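Local atomic coordinates of ferredoxin-NADP reductase (Neisseria gonorrhoeae MIA_2011_03-10, PDB entry 5TR9), a protein that binds FAD and probably passes electrons between NADP(H) and ferredoxin through that flavin. Residues Ala15-His27 against Leu32-Arg44. Residues are numbered along the deposited sequence; the frame is centred on the assembly and turned at random.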
ATOM      1  N   ALA A  15       4.397  28.893  -3.392  1.00 48.97           N
ATOM      2  CA  ALA A  15       4.406  28.034  -2.218  1.00 41.46           C
ATOM      3  C   ALA A  15       4.678  26.583  -2.613  1.00 32.21           C
ATOM      4  O   ALA A  15       4.538  26.187  -3.773  1.00 36.99           O
ATOM      5  CB  ALA A  15       3.079  28.131  -1.466  1.00 41.94           C
ATOM      6  N   LYS A  16       5.080  25.785  -1.624  1.00 29.94           N
ATOM      7  CA  LYS A  16       5.393  24.378  -1.836  1.00 24.56           C
ATOM      8  C   LYS A  16       4.167  23.483  -1.738  1.00 22.08           C
ATOM      9  O   LYS A  16       4.293  22.268  -1.894  1.00 20.61           O
ATOM     10  CB  LYS A  16       6.453  23.914  -0.830  1.00 28.00           C
ATOM     11  N   PHE A  17       2.990  24.059  -1.501  1.00 21.38           N
ATOM     12  CA  PHE A  17       1.765  23.293  -1.345  1.00 17.64           C
ATOM     13  C   PHE A  17       0.597  24.099  -1.900  1.00 20.78           C
ATOM     14  O   PHE A  17       0.713  25.295  -2.165  1.00 21.97           O
ATOM     15  CB  PHE A  17       1.510  22.955   0.127  1.00 17.50           C
ATOM     16  CG  PHE A  17       1.385  24.170   1.018  1.00 20.53           C
ATOM     17  CD1 PHE A  17       0.163  24.797   1.192  1.00 19.07           C
ATOM     18  CD2 PHE A  17       2.492  24.680   1.673  1.00 21.01           C
ATOM     19  CE1 PHE A  17       0.043  25.910   2.016  1.00 22.98           C
ATOM     20  CE2 PHE A  17       2.380  25.788   2.494  1.00 23.24           C
ATOM     21  CZ  PHE A  17       1.152  26.401   2.668  1.00 23.32           C
ATOM     22  N   THR A  18      -0.545  23.430  -2.051  1.00 19.68           N
ATOM     23  CA  THR A  18      -1.803  24.087  -2.369  1.00 16.75           C
ATOM     24  C   THR A  18      -2.835  23.790  -1.285  1.00 16.02           C
ATOM     25  O   THR A  18      -2.736  22.800  -0.547  1.00 19.20           O
ATOM     26  CB  THR A  18      -2.357  23.643  -3.727  1.00 18.27           C
ATOM     27  OG1 THR A  18      -2.622  22.231  -3.701  1.00 21.20           O
ATOM     28  CG2 THR A  18      -1.364  23.956  -4.832  1.00 22.81           C
ATOM     29  N   GLU A  19      -3.819  24.681  -1.189  1.00 19.53           N
ATOM     30  CA  GLU A  19      -4.955  24.498  -0.296  1.00 17.03           C
ATOM     31  C   GLU A  19      -6.026  23.712  -1.045  1.00 18.85           C
ATOM     32  O   GLU A  19      -6.543  24.177  -2.070  1.00 21.81           O
ATOM     33  CB  GLU A  19      -5.499  25.845   0.175  1.00 18.90           C
ATOM     34  CG  GLU A  19      -4.530  26.651   1.033  1.00 21.37           C
ATOM     35  CD  GLU A  19      -5.145  27.934   1.575  1.00 29.97           C
ATOM     36  OE1 GLU A  19      -6.280  28.279   1.183  1.00 34.87           O
ATOM     37  OE2 GLU A  19      -4.492  28.601   2.400  1.00 30.68           O
ATOM     38  N   GLU A  20      -6.339  22.525  -0.548  1.00 16.85           N
ATOM     39  CA  GLU A  20      -7.376  21.681  -1.116  1.00 15.82           C
ATOM     40  C   GLU A  20      -8.529  21.546  -0.122  1.00 17.64           C
ATOM     41  O   GLU A  20      -8.515  22.124   0.969  1.00 18.99           O
ATOM     42  CB  GLU A  20      -6.792  20.320  -1.503  1.00 15.68           C
ATOM     43  CG  GLU A  20      -5.639  20.421  -2.511  1.00 18.52           C
ATOM     44  CD  GLU A  20      -6.016  21.176  -3.777  1.00 21.54           C
ATOM     45  OE1 GLU A  20      -7.174  21.049  -4.236  1.00 18.89           O
ATOM     46  OE2 GLU A  20      -5.151  21.906  -4.316  1.00 21.97           O
ATOM     47  N   LYS A  21      -9.550  20.783  -0.512  1.00 17.26           N
ATOM     48  CA  LYS A  21     -10.737  20.588   0.315  1.00 16.40           C
ATOM     49  C   LYS A  21     -10.943  19.107   0.595  1.00 14.64           C
ATOM     50  O   LYS A  21     -10.759  18.270  -0.294  1.00 15.77           O
ATOM     51  CB  LYS A  21     -11.994  21.134  -0.380  1.00 16.37           C
ATOM     52  CG  LYS A  21     -11.990  22.634  -0.638  1.00 25.26           C
ATOM     53  CD  LYS A  21     -12.464  23.389   0.573  1.00 34.81           C
ATOM     54  CE  LYS A  21     -12.832  24.828   0.215  1.00 41.21           C
ATOM     55  NZ  LYS A  21     -11.667  25.571  -0.345  1.00 47.54           N
ATOM     56  N   ILE A  22     -11.343  18.790   1.830  1.00 12.65           N
ATOM     57  CA  ILE A  22     -11.849  17.451   2.127  1.00 13.82           C
ATOM     58  C   ILE A  22     -13.168  17.265   1.394  1.00 13.33           C
ATOM     59  O   ILE A  22     -14.084  18.082   1.528  1.00 15.28           O
ATOM     60  CB  ILE A  22     -12.044  17.255   3.640  1.00 15.07           C
ATOM     61  CG1 ILE A  22     -10.735  17.437   4.415  1.00 17.73           C
ATOM     62  CG2 ILE A  22     -12.699  15.890   3.926  1.00 18.17           C
ATOM     63  CD1 ILE A  22      -9.667  16.439   4.057  1.00 23.19           C
ATOM     64  N   LEU A  23     -13.276  16.189   0.615  1.00 11.60           N
ATOM     65  CA  LEU A  23     -14.524  15.916  -0.087  1.00 11.08           C
ATOM     66  C   LEU A  23     -15.438  14.992   0.710  1.00 13.19           C
ATOM     67  O   LEU A  23     -16.653  15.216   0.756  1.00 16.77           O
ATOM     68  CB  LEU A  23     -14.235  15.321  -1.469  1.00 13.29           C
ATOM     69  CG  LEU A  23     -13.339  16.203  -2.352  1.00 14.03           C
ATOM     70  CD1 LEU A  23     -13.085  15.526  -3.684  1.00 14.98           C
ATOM     71  CD2 LEU A  23     -13.950  17.566  -2.570  1.00 15.79           C
ATOM     72  N   TRP A  24     -14.881  13.970   1.355  1.00 12.18           N
ATOM     73  CA  TRP A  24     -15.691  13.066   2.159  1.00 12.31           C
ATOM     74  C   TRP A  24     -14.759  12.192   2.979  1.00 13.77           C
ATOM     75  O   TRP A  24     -13.596  11.997   2.618  1.00 13.53           O
ATOM     76  CB  TRP A  24     -16.623  12.198   1.292  1.00 14.53           C
ATOM     77  CG  TRP A  24     -15.972  11.491   0.107  1.00 13.98           C
ATOM     78  CD1 TRP A  24     -16.010  11.879  -1.209  1.00 15.46           C
ATOM     79  CD2 TRP A  24     -15.244  10.254   0.135  1.00 10.99           C
ATOM     80  NE1 TRP A  24     -15.322  10.979  -1.990  1.00 13.42           N
ATOM     81  CE2 TRP A  24     -14.852   9.965  -1.193  1.00 10.99           C
ATOM     82  CE3 TRP A  24     -14.883   9.366   1.154  1.00 12.90           C
ATOM     83  CZ2 TRP A  24     -14.106   8.827  -1.525  1.00 14.43           C
ATOM     84  CZ3 TRP A  24     -14.151   8.233   0.825  1.00 13.32           C
ATOM     85  CH2 TRP A  24     -13.761   7.977  -0.502  1.00 14.07           C
ATOM     86  N   VAL A  25     -15.295  11.661   4.078  1.00 12.03           N
ATOM     87  CA  VAL A  25     -14.587  10.737   4.956  1.00 12.49           C
ATOM     88  C   VAL A  25     -15.489   9.535   5.174  1.00 13.76           C
ATOM     89  O   VAL A  25     -16.662   9.695   5.535  1.00 14.84           O
ATOM     90  CB  VAL A  25     -14.226  11.372   6.315  1.00 13.22           C
ATOM     91  CG1 VAL A  25     -13.416  10.367   7.162  1.00 14.05           C
ATOM     92  CG2 VAL A  25     -13.453  12.684   6.124  1.00 15.27           C
ATOM     93  N   LYS A  26     -14.934   8.341   5.005  1.00 13.09           N
ATOM     94  CA  LYS A  26     -15.683   7.096   5.133  1.00 12.16           C
ATOM     95  C   LYS A  26     -15.046   6.264   6.235  1.00 13.85           C
ATOM     96  O   LYS A  26     -13.859   5.942   6.156  1.00 15.48           O
ATOM     97  CB  LYS A  26     -15.674   6.337   3.800  1.00 14.69           C
ATOM     98  CG  LYS A  26     -16.407   5.004   3.793  1.00 19.34           C
ATOM     99  CD  LYS A  26     -16.413   4.439   2.359  1.00 22.30           C
ATOM    100  CE  LYS A  26     -17.107   3.099   2.261  1.00 28.45           C
ATOM    101  NZ  LYS A  26     -18.536   3.210   2.639  1.00 31.66           N
ATOM    102  N   HIS A  27     -15.820   5.938   7.270  1.00 13.83           N
ATOM    103  CA  HIS A  27     -15.365   4.999   8.291  1.00 13.89           C
ATOM    104  C   HIS A  27     -15.667   3.573   7.847  1.00 16.40           C
ATOM    105  O   HIS A  27     -16.832   3.219   7.615  1.00 19.73           O
ATOM    106  CB  HIS A  27     -16.018   5.281   9.638  1.00 15.01           C
ATOM    107  CG  HIS A  27     -15.313   6.325  10.436  1.00 19.02           C
ATOM    108  ND1 HIS A  27     -15.498   7.674  10.223  1.00 21.52           N
ATOM    109  CD2 HIS A  27     -14.411   6.220  11.440  1.00 18.22           C
ATOM    110  CE1 HIS A  27     -14.746   8.358  11.069  1.00 20.42           C
ATOM    111  NE2 HIS A  27     -14.081   7.499  11.821  1.00 22.06           N
ATOM    112  N   LEU A  32     -10.470   2.967  11.065  1.00 13.30           N
ATOM    113  CA  LEU A  32      -9.927   2.872   9.713  1.00 10.77           C
ATOM    114  C   LEU A  32     -10.789   3.714   8.785  1.00 11.90           C
ATOM    115  O   LEU A  32     -11.982   3.427   8.616  1.00 14.68           O
ATOM    116  CB  LEU A  32      -9.875   1.414   9.236  1.00 10.44           C
ATOM    117  CG  LEU A  32      -8.966   0.502  10.081  1.00 12.24           C
ATOM    118  CD1 LEU A  32      -9.051  -0.940   9.600  1.00 12.50           C
ATOM    119  CD2 LEU A  32      -7.526   0.988  10.069  1.00 14.76           C
ATOM    120  N   ILE A  33     -10.191   4.743   8.183  1.00 10.87           N
ATOM    121  CA  ILE A  33     -10.936   5.621   7.283  1.00 10.50           C
ATOM    122  C   ILE A  33     -10.293   5.627   5.909  1.00 11.28           C
ATOM    123  O   ILE A  33      -9.075   5.471   5.760  1.00 12.24           O
ATOM    124  CB  ILE A  33     -11.037   7.072   7.820  1.00 13.42           C
ATOM    125  CG1 ILE A  33      -9.642   7.695   7.947  1.00 14.59           C
ATOM    126  CG2 ILE A  33     -11.757   7.093   9.158  1.00 14.55           C
ATOM    127  CD1 ILE A  33      -9.664   9.209   8.223  1.00 13.33           C
ATOM    128  N   THR A  34     -11.127   5.828   4.891  1.00 10.81           N
ATOM    129  CA  THR A  34     -10.646   6.377   3.632  1.00  9.81           C
ATOM    130  C   THR A  34     -11.258   7.759   3.474  1.00 12.19           C
ATOM    131  O   THR A  34     -12.312   8.059   4.051  1.00 13.73           O
ATOM    132  CB  THR A  34     -10.975   5.487   2.419  1.00 11.48           C
ATOM    133  OG1 THR A  34     -12.378   5.190   2.362  1.00 13.81           O
ATOM    134  CG2 THR A  34     -10.185   4.179   2.498  1.00 12.82           C
ATOM    135  N   PHE A  35     -10.560   8.623   2.746  1.00 12.84           N
ATOM    136  CA  PHE A  35     -11.090   9.954   2.498  1.00  9.65           C
ATOM    137  C   PHE A  35     -10.550  10.460   1.174  1.00 11.72           C
ATOM    138  O   PHE A  35      -9.506  10.007   0.699  1.00 12.13           O
ATOM    139  CB  PHE A  35     -10.769  10.942   3.643  1.00 11.25           C
ATOM    140  CG  PHE A  35      -9.291  11.183   3.879  1.00 11.17           C
ATOM    141  CD1 PHE A  35      -8.552  10.337   4.704  1.00 13.00           C
ATOM    142  CD2 PHE A  35      -8.657  12.302   3.335  1.00 11.76           C
ATOM    143  CE1 PHE A  35      -7.200  10.572   4.953  1.00 12.42           C
ATOM    144  CE2 PHE A  35      -7.299  12.549   3.580  1.00 13.71           C
ATOM    145  CZ  PHE A  35      -6.566  11.680   4.393  1.00 13.21           C
ATOM    146  N   ALA A  36     -11.299  11.372   0.562  1.00 11.78           N
ATOM    147  CA  ALA A  36     -10.917  11.961  -0.711  1.00 10.21           C
ATOM    148  C   ALA A  36     -10.753  13.460  -0.539  1.00 11.80           C
ATOM    149  O   ALA A  36     -11.471  14.095   0.248  1.00 12.59           O
ATOM    150  CB  ALA A  36     -11.966  11.687  -1.788  1.00 11.94           C
ATOM    151  N   ILE A  37      -9.815  14.022  -1.301  1.00 10.44           N
ATOM    152  CA  ILE A  37      -9.590  15.459  -1.328  1.00 10.86           C
ATOM    153  C   ILE A  37      -9.583  15.918  -2.780  1.00 13.67           C
ATOM    154  O   ILE A  37      -9.396  15.125  -3.710  1.00 13.74           O
ATOM    155  CB  ILE A  37      -8.274  15.861  -0.624  1.00 11.38           C
ATOM    156  CG1 ILE A  37      -7.059  15.426  -1.455  1.00 13.16           C
ATOM    157  CG2 ILE A  37      -8.178  15.240   0.779  1.00 12.25           C
ATOM    158  CD1 ILE A  37      -5.732  15.886  -0.853  1.00 16.02           C
ATOM    159  N   SER A  38      -9.810  17.216  -2.973  1.00 13.49           N
ATOM    160  CA  SER A  38      -9.734  17.772  -4.318  1.00 12.78           C
ATOM    161  C   SER A  38      -8.311  17.665  -4.854  1.00 15.55           C
ATOM    162  O   SER A  38      -7.327  17.702  -4.098  1.00 15.33           O
ATOM    163  CB  SER A  38     -10.215  19.229  -4.339  1.00 16.09           C
ATOM    164  OG  SER A  38      -9.530  20.036  -3.392  1.00 16.60           O
ATOM    165  N   ARG A  39      -8.216  17.497  -6.170  1.00 15.55           N
ATOM    166  CA  ARG A  39      -6.951  17.250  -6.855  1.00 15.85           C
ATOM    167  C   ARG A  39      -6.695  18.383  -7.831  1.00 19.47           C
ATOM    168  O   ARG A  39      -7.474  18.554  -8.790  1.00 20.19           O
ATOM    169  CB  ARG A  39      -6.973  15.912  -7.600  1.00 16.30           C
ATOM    170  CG  ARG A  39      -5.664  15.640  -8.314  1.00 15.59           C
ATOM    171  CD  ARG A  39      -5.708  14.341  -9.085  1.00 17.07           C
ATOM    172  NE  ARG A  39      -4.415  14.091  -9.711  1.00 17.29           N
ATOM    173  CZ  ARG A  39      -4.121  12.968 -10.342  1.00 18.27           C
ATOM    174  NH1 ARG A  39      -5.046  12.028 -10.438  1.00 17.87           N
ATOM    175  NH2 ARG A  39      -2.918  12.795 -10.886  1.00 18.00           N
ATOM    176  N   PRO A  40      -5.649  19.180  -7.647  1.00 19.16           N
ATOM    177  CA  PRO A  40      -5.366  20.224  -8.630  1.00 23.03           C
ATOM    178  C   PRO A  40      -4.950  19.616  -9.955  1.00 20.90           C
ATOM    179  O   PRO A  40      -4.406  18.508 -10.022  1.00 19.87           O
ATOM    180  CB  PRO A  40      -4.231  21.037  -7.992  1.00 27.80           C
ATOM    181  CG  PRO A  40      -3.653  20.193  -6.959  1.00 27.82           C
ATOM    182  CD  PRO A  40      -4.694  19.192  -6.526  1.00 19.73           C
ATOM    183  N   GLU A  41      -5.255  20.361 -11.018  1.00 27.11           N
ATOM    184  CA  GLU A  41      -4.937  19.951 -12.376  1.00 28.04           C
ATOM    185  C   GLU A  41      -3.462  19.619 -12.533  1.00 22.68           C
ATOM    186  O   GLU A  41      -3.106  18.719 -13.300  1.00 24.43           O
ATOM    187  CB  GLU A  41      -5.342  21.081 -13.326  1.00 32.28           C
ATOM    188  CG  GLU A  41      -5.568  20.698 -14.761  1.00 48.77           C
ATOM    189  CD  GLU A  41      -6.045  21.882 -15.591  1.00 55.10           C
ATOM    190  OE1 GLU A  41      -5.198  22.693 -16.030  1.00 56.01           O
ATOM    191  OE2 GLU A  41      -7.272  22.012 -15.787  1.00 55.24           O
ATOM    192  N   SER A  42      -2.596  20.315 -11.803  1.00 23.74           N
ATOM    193  CA  SER A  42      -1.155  20.168 -11.944  1.00 28.68           C
ATOM    194  C   SER A  42      -0.568  19.025 -11.125  1.00 24.79           C
ATOM    195  O   SER A  42       0.635  18.771 -11.237  1.00 22.91           O
ATOM    196  CB  SER A  42      -0.455  21.468 -11.544  1.00 38.11           C
ATOM    197  OG  SER A  42      -0.669  21.742 -10.171  1.00 45.53           O
ATOM    198  N   TYR A  43      -1.355  18.331 -10.301  1.00 18.82           N
ATOM    199  CA  TYR A  43      -0.773  17.337  -9.395  1.00 15.69           C
ATOM    200  C   TYR A  43      -0.587  16.010 -10.119  1.00 19.40           C
ATOM    201  O   TYR A  43      -1.566  15.332 -10.447  1.00 21.91           O
ATOM    202  CB  TYR A  43      -1.640  17.137  -8.158  1.00 15.91           C
ATOM    203  CG  TYR A  43      -0.953  16.308  -7.091  1.00 15.10           C
ATOM    204  CD1 TYR A  43      -0.025  16.885  -6.231  1.00 18.01           C
ATOM    205  CD2 TYR A  43      -1.232  14.956  -6.944  1.00 14.23           C
ATOM    206  CE1 TYR A  43       0.615  16.136  -5.256  1.00 16.44           C
ATOM    207  CE2 TYR A  43      -0.594  14.184  -5.960  1.00 14.85           C
ATOM    208  CZ  TYR A  43       0.319  14.790  -5.111  1.00 13.40           C
ATOM    209  OH  TYR A  43       0.955  14.044  -4.137  1.00 15.18           O
ATOM    210  N   ARG A  44       0.670  15.618 -10.326  1.00 18.19           N
ATOM    211  CA  ARG A  44       1.021  14.374 -11.000  1.00 15.83           C
ATOM    212  C   ARG A  44       1.658  13.413 -10.008  1.00 15.33           C
ATOM    213  O   ARG A  44       2.412  13.830  -9.121  1.00 18.65           O
ATOM    214  CB  ARG A  44       2.005  14.634 -12.140  1.00 18.87           C
ATOM    215  CG  ARG A  44       1.586  15.748 -13.078  1.00 24.80           C
ATOM    216  CD  ARG A  44       0.449  15.300 -13.970  1.00 38.70           C
ATOM    217  NE  ARG A  44       0.768  14.035 -14.622  1.00 57.68           N
ATOM    218  CZ  ARG A  44       1.569  13.918 -15.678  1.00 63.07           C
ATOM    219  NH1 ARG A  44       2.135  14.996 -16.210  1.00 62.59           N
ATOM    220  NH2 ARG A  44       1.804  12.721 -16.201  1.00 61.23           N
TER
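Ser38 OG sits between two groups of the neighbouring strand: it donates to Glu20 OE1 at 2.7 Å and accepts from the backbone N of Lys21 at 3.0 Å. The other carboxylate oxygen, Glu20 OE2, takes the hydroxyl of Thr18 at 2.6 Å, and both donors arrive at the anti lone pairs, so the buried carboxylate is fixed in rotation. A bend at chi2 (-55°) brings the carboxylate obliquely against Pro40, where OE2 touches CG and CD, CG at 3.5 Å. Further along, the indole of Trp24 lies across Ala36: the methyl CB is 3.7 Å from the centroid of the five-membered ring, a CH-pi contact over the face, and the six-membered ring reaches on to Thr34, whose OG1 meets its edge in plane. Trp24 chi1 of 49° sets CG between the backbone N and carbonyl carbon, which swings the ring over the partner strand. At the far end, Ile33 CG2 stands almost squarely over the centre of the His27 imidazole. The two strands, 17-27 and 32-38, form a beta hairpin of the antiparallel sheet in the FAD-binding FR-type domain. Leu23 and Trp24 both face Ala36, a classic beta bulge: Leu23 N donates to Ala36 O (2.8 Å), while Ala36 N donates to Trp24 O. Beyond it, Lys26 and Thr34 exchange two backbone bonds. On the face away from Trp24 and Ala36, which also carries His27 and Ile33, Ile22 CD1 packs against Ile37 CG2 at 3.8 Å, and strand 101-105 backs this pair through Ile102. Phe35, on the same face, meets the ring of Phe93, while His28 NE2 hydrogen-bonds Thr34 OG1.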